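Local atomic coordinates of possible prolidase (Bifidobacterium longum NCC2705, PDB entry 2P9B), a protein that probably hydrolyses carbon-nitrogen bonds as a member of the amidohydrolase family, although its substrate is not established. Residues T123-S127 and G128-I132; T379-N382 and A383-G387; D412-R415 and A416-H419; A439-D442 and A443-E447. All coordinates share one frame; numbering follows the deposited sequence.

Contact 1. Residues T123-S127 and G128-I132; sequences TLLES and GVTTI
A Schellman motif ends the helix 113-126 and turns the chain directly into strand 129-134, the helix-to-strand step of an alpha/beta barrel. Two backbone bonds reach back into the last turn: Gly128 N to Leu125 O at 2.8 Å, and Val129 N to Leu124 O at 3.1 Å. Gly128 takes the positive phi (102°) of the motif, a backbone shape suited to a residue without a side chain. Leu124 O also takes a bond from Ser127 OG (2.6 Å), so two donors grip one carbonyl oxygen at the helix end. The seryl oxygen gets there because chi1 of 77° sets it between the backbone N and the carbonyl carbon. From the same place OG touches Val129 CG2 at 3.4 Å. Beyond the turn, the CD1 methyl of Leu124 meets CD1 of Ile132 at 3.9 Å, the two side chains crossing at a slant. On another side Leu125 CA directs its hydrogen at Val129 O, 3.3 Å away; this buried oxygen has no hydrogen-bonding partner in the model. The neighbours close in from several directions: Leu125 rests on Val423 and Ala425 of strand 422-425, Val129 and Ile132 on strand 68-78, and Leu124 on Thr356 of helix 356-367.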
loop_
_atom_site.group_PDB
_atom_site.type_symbol
_atom_site.label_atom_id
_atom_site.label_comp_id
_atom_site.label_asym_id
_atom_site.label_seq_id
_atom_site.Cartn_x
_atom_site.Cartn_y
_atom_site.Cartn_z
ATOM N N THR A 123 4.416 -6.945 -11.711
ATOM C CA THR A 123 4.511 -8.023 -10.728
ATOM C C THR A 123 3.477 -7.782 -9.625
ATOM O O THR A 123 2.763 -8.697 -9.223
ATOM C CB THR A 123 5.919 -8.083 -10.112
ATOM O OG1 THR A 123 6.853 -8.477 -11.122
ATOM C CG2 THR A 123 5.968 -9.082 -8.965
ATOM N N LEU A 124 3.404 -6.548 -9.139
ATOM C CA LEU A 124 2.435 -6.196 -8.104
ATOM C C LEU A 124 1.032 -6.503 -8.611
ATOM O O LEU A 124 0.244 -7.150 -7.919
ATOM C CB LEU A 124 2.551 -4.712 -7.737
ATOM C CG LEU A 124 3.639 -4.373 -6.722
ATOM C CD1 LEU A 124 4.122 -2.939 -6.912
ATOM C CD2 LEU A 124 3.093 -4.591 -5.317
ATOM N N LEU A 125 0.719 -6.057 -9.824
ATOM C CA LEU A 125 -0.604 -6.317 -10.385
ATOM C C LEU A 125 -0.886 -7.815 -10.494
ATOM O O LEU A 125 -1.950 -8.277 -10.087
ATOM C CB LEU A 125 -0.749 -5.657 -11.762
ATOM C CG LEU A 125 -2.108 -5.856 -12.447
ATOM C CD1 LEU A 125 -3.214 -5.291 -11.562
ATOM C CD2 LEU A 125 -2.116 -5.164 -13.807
ATOM N N GLU A 126 0.070 -8.578 -11.026
ATOM C CA GLU A 126 -0.115 -10.023 -11.174
ATOM C C GLU A 126 -0.330 -10.718 -9.834
ATOM O O GLU A 126 -0.928 -11.796 -9.783
ATOM C CB GLU A 126 1.088 -10.651 -11.893
ATOM C CG GLU A 126 1.263 -10.152 -13.325
ATOM C CD GLU A 126 2.534 -10.656 -13.981
ATOM O OE1 GLU A 126 3.523 -10.899 -13.262
ATOM O OE2 GLU A 126 2.545 -10.787 -15.220
ATOM N N SER A 127 0.157 -10.106 -8.754
ATOM C CA SER A 127 0.001 -10.682 -7.426
ATOM C C SER A 127 -1.375 -10.326 -6.862
ATOM O O SER A 127 -1.732 -10.757 -5.765
ATOM C CB SER A 127 1.104 -10.181 -6.481
ATOM O OG SER A 127 0.870 -8.852 -6.037
ATOM N N GLY A 128 -2.134 -9.536 -7.617
ATOM C CA GLY A 128 -3.470 -9.152 -7.187
ATOM C C GLY A 128 -3.650 -7.755 -6.608
ATOM O O GLY A 128 -4.722 -7.438 -6.087
ATOM N N VAL A 129 -2.619 -6.918 -6.710
ATOM C CA VAL A 129 -2.653 -5.546 -6.197
ATOM C C VAL A 129 -3.047 -4.585 -7.323
ATOM O O VAL A 129 -2.277 -4.364 -8.255
ATOM C CB VAL A 129 -1.275 -5.146 -5.654
ATOM C CG1 VAL A 129 -1.345 -3.777 -5.007
ATOM C CG2 VAL A 129 -0.801 -6.187 -4.657
ATOM N N THR A 130 -4.240 -4.003 -7.222
ATOM C CA THR A 130 -4.747 -3.119 -8.260
ATOM C C THR A 130 -4.507 -1.625 -8.063
ATOM O O THR A 130 -4.743 -0.834 -8.974
ATOM C CB THR A 130 -6.245 -3.381 -8.486
ATOM O OG1 THR A 130 -6.924 -3.388 -7.226
ATOM C CG2 THR A 130 -6.445 -4.731 -9.157
ATOM N N THR A 131 -4.043 -1.240 -6.879
ATOM C CA THR A 131 -3.726 0.150 -6.600
ATOM C C THR A 131 -2.489 0.140 -5.719
ATOM O O THR A 131 -2.392 -0.666 -4.795
ATOM C CB THR A 131 -4.858 0.882 -5.836
ATOM O OG1 THR A 131 -6.063 0.852 -6.608
ATOM C CG2 THR A 131 -4.474 2.341 -5.583
ATOM N N ILE A 132 -1.541 1.019 -6.021
ATOM C CA ILE A 132 -0.324 1.115 -5.236
ATOM C C ILE A 132 0.065 2.569 -5.079
ATOM O O ILE A 132 -0.358 3.423 -5.863
ATOM C CB ILE A 132 0.893 0.388 -5.908
ATOM C CG1 ILE A 132 1.256 1.060 -7.241
ATOM C CG2 ILE A 132 0.579 -1.077 -6.109
ATOM C CD1 ILE A 132 2.519 0.487 -7.892
#

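Contact 2. Residues T379-N382 and A383-G387; sequences TAVN and ASILG
Val381 lays its CG1 methyl against the end of Ile385, one helical turn further on, with 3.6 Å to Ile385 CD1. The branch is aimed along the helix because CG1 stands opposite the backbone N (chi1 -176°), while Ile385 extends CG1 and CD1 back over the preceding turn. Ile385 CG1 thereby comes to 3.2 Å from Val381 O, the carbonyl that also receives Ile385 N at 2.8 Å in a nearly straight bond. On another side of the helix a water joins the same i to i+4 spacing. It donates to Ala380 O at 2.8 Å and is hydrogen-bonded to Ser384 OG at 2.9 Å, giving that carbonyl a second partner beside Ser384 N. Leu386 sets its CG over Asn382 O at 3.3 Å, next to the bond from its own N to that oxygen. The helix then stops in a Schellman motif, with Gly387 at positive phi and its N bonded to Ser384 O at 3.0 Å. Around this C-terminal end of helix 371-385, Thr379, Asn382 and Leu386 pack on strand 68-78, Val381 and Ser384 touch Met339, and Ile385 O accepts a bond from Arg286.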
loop_
_atom_site.group_PDB
_atom_site.type_symbol
_atom_site.label_atom_id
_atom_site.label_comp_id
_atom_site.label_asym_id
_atom_site.label_seq_id
_atom_site.Cartn_x
_atom_site.Cartn_y
_atom_site.Cartn_z
ATOM N N THR A 379 -8.110 -3.287 1.603
ATOM C CA THR A 379 -8.989 -2.834 0.530
ATOM C C THR A 379 -9.695 -1.511 0.810
ATOM O O THR A 379 -9.239 -0.453 0.387
ATOM C CB THR A 379 -10.047 -3.929 0.203
ATOM O OG1 THR A 379 -10.770 -4.273 1.393
ATOM C CG2 THR A 379 -9.370 -5.181 -0.332
ATOM N N ALA A 380 -10.807 -1.579 1.531
ATOM C CA ALA A 380 -11.585 -0.388 1.843
ATOM C C ALA A 380 -10.805 0.685 2.600
ATOM O O ALA A 380 -10.826 1.852 2.210
ATOM C CB ALA A 380 -12.830 -0.781 2.633
ATOM N N VAL A 381 -10.120 0.303 3.679
ATOM C CA VAL A 381 -9.376 1.292 4.451
ATOM C C VAL A 381 -8.238 1.899 3.633
ATOM O O VAL A 381 -8.091 3.118 3.602
ATOM C CB VAL A 381 -8.809 0.705 5.773
ATOM C CG1 VAL A 381 -8.122 1.808 6.567
ATOM C CG2 VAL A 381 -9.932 0.079 6.600
ATOM N N ASN A 382 -7.444 1.061 2.969
ATOM C CA ASN A 382 -6.346 1.550 2.127
ATOM C C ASN A 382 -6.899 2.527 1.077
ATOM O O ASN A 382 -6.288 3.557 0.798
ATOM C CB ASN A 382 -5.648 0.381 1.402
ATOM C CG ASN A 382 -4.314 -0.030 2.046
ATOM O OD1 ASN A 382 -3.661 -0.983 1.589
ATOM N ND2 ASN A 382 -3.904 0.679 3.087
ATOM N N ALA A 383 -8.052 2.198 0.496
ATOM C CA ALA A 383 -8.659 3.055 -0.518
ATOM C C ALA A 383 -8.967 4.431 0.062
ATOM O O ALA A 383 -8.677 5.450 -0.561
ATOM C CB ALA A 383 -9.936 2.412 -1.067
ATOM N N SER A 384 -9.550 4.461 1.258
ATOM C CA SER A 384 -9.872 5.734 1.897
ATOM C C SER A 384 -8.591 6.490 2.223
ATOM O O SER A 384 -8.482 7.690 1.983
ATOM C CB SER A 384 -10.672 5.512 3.187
ATOM O OG SER A 384 -11.943 4.957 2.909
ATOM N N ILE A 385 -7.612 5.778 2.764
ATOM C CA ILE A 385 -6.351 6.401 3.124
ATOM C C ILE A 385 -5.680 7.047 1.915
ATOM O O ILE A 385 -5.182 8.165 2.009
ATOM C CB ILE A 385 -5.390 5.373 3.760
ATOM C CG1 ILE A 385 -5.963 4.904 5.101
ATOM C CG2 ILE A 385 -4.010 5.984 3.945
ATOM C CD1 ILE A 385 -5.178 3.787 5.749
ATOM N N LEU A 386 -5.695 6.358 0.778
ATOM C CA LEU A 386 -5.068 6.882 -0.436
ATOM C C LEU A 386 -5.946 7.866 -1.201
ATOM O O LEU A 386 -5.535 8.398 -2.241
ATOM C CB LEU A 386 -4.666 5.734 -1.363
ATOM C CG LEU A 386 -3.648 4.745 -0.790
ATOM C CD1 LEU A 386 -3.251 3.749 -1.865
ATOM C CD2 LEU A 386 -2.424 5.490 -0.294
ATOM N N GLY A 387 -7.149 8.105 -0.686
ATOM C CA GLY A 387 -8.061 9.042 -1.322
ATOM C C GLY A 387 -8.701 8.577 -2.620
ATOM O O GLY A 387 -9.097 9.398 -3.455
HETATM O O HOH W 1 -13.279 2.843 1.451
#

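Contact 3. Residues D412-R415 and A416-H419; sequences DDLR and ALEH
This is a short-range contact within a 3-10 turn, in the connection between strands 403-406 and 422-425, where a buried leucine pair and a charged pair share one backbone. Three i to i+3 bonds define the turn: Ala416 N to Asp413 O, Leu417 N to Leu414 O and Glu418 N to Arg415 O, each 3.0 Å long. Asp413 opens it with an Asx turn, its OD1 accepting from Arg415 N at 2.9 Å on the anti side of the carboxylate.

The charged pair consists of Arg415 and Glu418, which run alongside each other. Arg415 NH1 donates to Glu418 OE1 at 2.9 Å, bent to 142° at the hydrogen. The acceptor lies at the guanidinium edge, near its plane, yet the nitrogen stands above the carboxylate plane, and the two flat groups are turned 51° apart. A bend at chi3 (-78°) in the arginine chain brings NH1 over to the glutamate, which reaches it with an extended chain. One water gives a hydrogen to Glu418 OE2 at 2.5 Å and takes a weak bond from NH1, while another links Arg415 O with His419 ND1. The apolar pair, Leu414 CD2 and Leu417 CD1, meets at 4.1 Å, the side chains pointing the same way.

Both leucines bear on Leu375 of helix 371-385, and Leu417 and Arg415 also touch Trp357 of helix 356-367. The other terminal nitrogen of the guanidinium, Arg415 NH2, forms a salt bridge with Asp446 of helix 439-449.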
loop_
_atom_site.group_PDB
_atom_site.type_symbol
_atom_site.label_atom_id
_atom_site.label_comp_id
_atom_site.label_asym_id
_atom_site.label_seq_id
_atom_site.Cartn_x
_atom_site.Cartn_y
_atom_site.Cartn_z
ATOM N N ASP A 412 -10.671 -17.889 5.700
ATOM C CA ASP A 412 -10.348 -19.150 6.363
ATOM C C ASP A 412 -8.842 -19.384 6.401
ATOM O O ASP A 412 -8.334 -20.080 7.283
ATOM C CB ASP A 412 -11.034 -20.322 5.657
ATOM C CG ASP A 412 -12.543 -20.217 5.693
ATOM O OD1 ASP A 412 -13.080 -19.778 6.730
ATOM O OD2 ASP A 412 -13.190 -20.585 4.690
ATOM N N ASP A 413 -8.132 -18.802 5.439
ATOM C CA ASP A 413 -6.675 -18.924 5.361
ATOM C C ASP A 413 -6.174 -17.811 4.449
ATOM O O ASP A 413 -6.395 -17.850 3.238
ATOM C CB ASP A 413 -6.275 -20.279 4.769
ATOM C CG ASP A 413 -4.797 -20.589 4.958
ATOM O OD1 ASP A 413 -3.968 -19.656 4.903
ATOM O OD2 ASP A 413 -4.460 -21.778 5.153
ATOM N N LEU A 414 -5.498 -16.825 5.026
ATOM C CA LEU A 414 -5.000 -15.708 4.240
ATOM C C LEU A 414 -4.006 -16.103 3.153
ATOM O O LEU A 414 -3.779 -15.336 2.223
ATOM C CB LEU A 414 -4.379 -14.652 5.158
ATOM C CG LEU A 414 -5.406 -13.880 5.992
ATOM C CD1 LEU A 414 -4.702 -13.082 7.087
ATOM C CD2 LEU A 414 -6.201 -12.950 5.069
ATOM N N ARG A 415 -3.419 -17.294 3.252
ATOM C CA ARG A 415 -2.465 -17.712 2.234
ATOM C C ARG A 415 -3.181 -17.943 0.902
ATOM O O ARG A 415 -2.543 -18.112 -0.138
ATOM C CB ARG A 415 -1.711 -18.975 2.669
ATOM C CG ARG A 415 -0.517 -19.307 1.775
ATOM C CD ARG A 415 0.313 -20.447 2.345
ATOM N NE ARG A 415 1.190 -20.029 3.439
ATOM C CZ ARG A 415 2.369 -19.433 3.278
ATOM N NH1 ARG A 415 2.829 -19.176 2.060
ATOM N NH2 ARG A 415 3.101 -19.113 4.337
ATOM N N ALA A 416 -4.511 -17.936 0.935
ATOM C CA ALA A 416 -5.301 -18.106 -0.281
ATOM C C ALA A 416 -4.992 -16.931 -1.208
ATOM O O ALA A 416 -5.193 -17.002 -2.422
ATOM C CB ALA A 416 -6.787 -18.123 0.054
ATOM N N LEU A 417 -4.491 -15.848 -0.623
ATOM C CA LEU A 417 -4.158 -14.649 -1.388
ATOM C C LEU A 417 -2.879 -14.797 -2.209
ATOM O O LEU A 417 -2.709 -14.137 -3.231
ATOM C CB LEU A 417 -3.992 -13.452 -0.442
ATOM C CG LEU A 417 -5.192 -12.985 0.386
ATOM C CD1 LEU A 417 -4.725 -11.965 1.409
ATOM C CD2 LEU A 417 -6.257 -12.375 -0.520
ATOM N N GLU A 418 -1.984 -15.668 -1.762
ATOM C CA GLU A 418 -0.698 -15.845 -2.425
ATOM C C GLU A 418 -0.744 -16.188 -3.913
ATOM O O GLU A 418 0.042 -15.652 -4.693
ATOM C CB GLU A 418 0.132 -16.889 -1.672
ATOM C CG GLU A 418 1.571 -17.000 -2.165
ATOM C CD GLU A 418 2.412 -17.916 -1.299
ATOM O OE1 GLU A 418 1.844 -18.841 -0.685
ATOM O OE2 GLU A 418 3.642 -17.721 -1.244
ATOM N N HIS A 419 -1.655 -17.069 -4.310
ATOM C CA HIS A 419 -1.745 -17.457 -5.715
ATOM C C HIS A 419 -3.110 -17.138 -6.311
ATOM O O HIS A 419 -4.018 -17.971 -6.298
ATOM C CB HIS A 419 -1.448 -18.952 -5.873
ATOM C CG HIS A 419 -0.123 -19.369 -5.314
ATOM N ND1 HIS A 419 0.058 -19.688 -3.985
ATOM C CD2 HIS A 419 1.092 -19.494 -5.900
ATOM C CE1 HIS A 419 1.326 -19.993 -3.777
ATOM N NE2 HIS A 419 1.976 -19.883 -4.923
HETATM O O HOH W 2 -2.609 -19.312 -2.730
HETATM O O HOH W 3 5.615 -18.574 0.037
#

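Contact 4. Residues A439-D442 and A443-E447; sequences ADID and ALLDE
Ile441 and Leu445 lie side by side on one flank of the helix 439-449, Ile441 CG2 touching Leu445 CD1 at 4.0 Å. The pairing follows from their torsions. In Ile441 the CG2 branch is the one opposite the backbone N, with CG1 turned away from the carbonyl carbon (chi1 -58°). Leu445 adopts a chi1 of -68°, which folds the chain back along the preceding turn, and its CG settles 3.4 Å from Ile441 O. Leu444 repeats this conformation one residue earlier and brings its CG to 3.4 Å from Asp440 O, so each leucine covers the carbonyl that its own N-H also uses.

Asp446 bends back in the same sense, its chi1 of -87° carrying the carboxylate back over the preceding turn, where OD2 lies 3.1 Å from Asp442 O. Both are acceptors, so this is a close approach without a bond; the other carboxylate oxygen, OD1, is held by salt bridges to Arg415 and Arg358. Asp442 uses its OD1 differently, accepting from Tyr354 OH. The methyl of Ala443 lies close to a carbonyl as well, its CB 3.1 Å from Ala439 O, beside the 2.8 Å bond from Ala443 N to that oxygen.

Backbone bonds from Leu444, Leu445 and Asp446 to the residues four earlier continue the same pattern. Leu445 is buried against Pro352, whereas Ala439, Asp440, Ala443 and Glu447 are exposed: an arrangement consistent with a surface alpha-helix that turns one flank to the protein, here the C-terminal helix of the modelled chain.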
loop_
_atom_site.group_PDB
_atom_site.type_symbol
_atom_site.label_atom_id
_atom_site.label_comp_id
_atom_site.label_asym_id
_atom_site.label_seq_id
_atom_site.Cartn_x
_atom_site.Cartn_y
_atom_site.Cartn_z
ATOM N N ALA A 439 12.049 -18.775 -5.172
ATOM C CA ALA A 439 11.993 -19.865 -4.206
ATOM C C ALA A 439 12.907 -19.698 -2.994
ATOM O O ALA A 439 12.488 -19.945 -1.863
ATOM C CB ALA A 439 12.299 -21.185 -4.907
ATOM N N ASP A 440 14.149 -19.285 -3.224
ATOM C CA ASP A 440 15.107 -19.114 -2.134
ATOM C C ASP A 440 14.644 -18.085 -1.105
ATOM O O ASP A 440 14.648 -18.352 0.094
ATOM C CB ASP A 440 16.483 -18.720 -2.691
ATOM C CG ASP A 440 16.484 -17.354 -3.356
ATOM O OD1 ASP A 440 15.619 -17.105 -4.222
ATOM O OD2 ASP A 440 17.357 -16.527 -3.016
ATOM N N ILE A 441 14.245 -16.912 -1.581
ATOM C CA ILE A 441 13.779 -15.855 -0.699
ATOM C C ILE A 441 12.458 -16.248 -0.046
ATOM O O ILE A 441 12.266 -16.050 1.152
ATOM C CB ILE A 441 13.591 -14.535 -1.472
ATOM C CG1 ILE A 441 14.916 -14.136 -2.126
ATOM C CG2 ILE A 441 13.100 -13.444 -0.528
ATOM C CD1 ILE A 441 14.816 -12.954 -3.069
ATOM N N ASP A 442 11.545 -16.810 -0.834
ATOM C CA ASP A 442 10.255 -17.218 -0.297
ATOM C C ASP A 442 10.433 -18.285 0.784
ATOM O O ASP A 442 9.728 -18.277 1.791
ATOM C CB ASP A 442 9.337 -17.753 -1.407
ATOM C CG ASP A 442 8.914 -16.676 -2.407
ATOM O OD1 ASP A 442 9.095 -15.468 -2.131
ATOM O OD2 ASP A 442 8.376 -17.048 -3.476
ATOM N N ALA A 443 11.378 -19.200 0.576
ATOM C CA ALA A 443 11.635 -20.264 1.545
ATOM C C ALA A 443 12.139 -19.682 2.867
ATOM O O ALA A 443 11.703 -20.087 3.944
ATOM C CB ALA A 443 12.658 -21.249 0.985
ATOM N N LEU A 444 13.064 -18.733 2.769
ATOM C CA LEU A 444 13.633 -18.082 3.942
ATOM C C LEU A 444 12.567 -17.336 4.732
ATOM O O LEU A 444 12.534 -17.397 5.961
ATOM C CB LEU A 444 14.726 -17.097 3.527
ATOM C CG LEU A 444 16.066 -17.652 3.051
ATOM C CD1 LEU A 444 16.934 -16.512 2.535
ATOM C CD2 LEU A 444 16.751 -18.375 4.200
ATOM N N LEU A 445 11.699 -16.620 4.025
ATOM C CA LEU A 445 10.646 -15.866 4.688
ATOM C C LEU A 445 9.611 -16.788 5.315
ATOM O O LEU A 445 9.148 -16.540 6.427
ATOM C CB LEU A 445 9.980 -14.901 3.702
ATOM C CG LEU A 445 10.905 -13.762 3.257
ATOM C CD1 LEU A 445 10.205 -12.897 2.217
ATOM C CD2 LEU A 445 11.302 -12.927 4.467
ATOM N N ASP A 446 9.251 -17.854 4.604
ATOM C CA ASP A 446 8.278 -18.807 5.124
ATOM C C ASP A 446 8.755 -19.373 6.456
ATOM O O ASP A 446 7.994 -19.440 7.421
ATOM C CB ASP A 446 8.048 -19.956 4.131
ATOM C CG ASP A 446 6.968 -19.637 3.104
ATOM O OD1 ASP A 446 5.916 -19.096 3.500
ATOM O OD2 ASP A 446 7.168 -19.937 1.906
ATOM N N GLU A 447 10.019 -19.779 6.503
ATOM C CA GLU A 447 10.592 -20.327 7.725
ATOM C C GLU A 447 10.658 -19.251 8.801
ATOM O O GLU A 447 10.288 -19.489 9.950
ATOM C CB GLU A 447 11.998 -20.876 7.465
ATOM C CG GLU A 447 12.706 -21.348 8.730
ATOM C CD GLU A 447 14.137 -21.789 8.481
ATOM O OE1 GLU A 447 14.944 -20.960 8.006
ATOM O OE2 GLU A 447 14.454 -22.965 8.763
#

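In the fold
The four local contacts run from interior to surface. Contacts 1 and 2 are buried, with centres about 15 Å apart, and both pack on strand 68-78; they meet directly where Thr131 CG2 lies 4.2 Å from Leu386 CD1. Each ends a helix at a glycine, one leading into a strand and the other into a loop. Contact 3 is partly buried, and contact 4 lies on the surface, its centre about 22 Å from that of the chain. Charge enters with this outward shift: the salt bridge from Arg415 NH2 to Asp446 OD1, 2.9 Å, ties the 3-10 turn to the last helix, whereas apolar contacts and backbone bonds dominate further in.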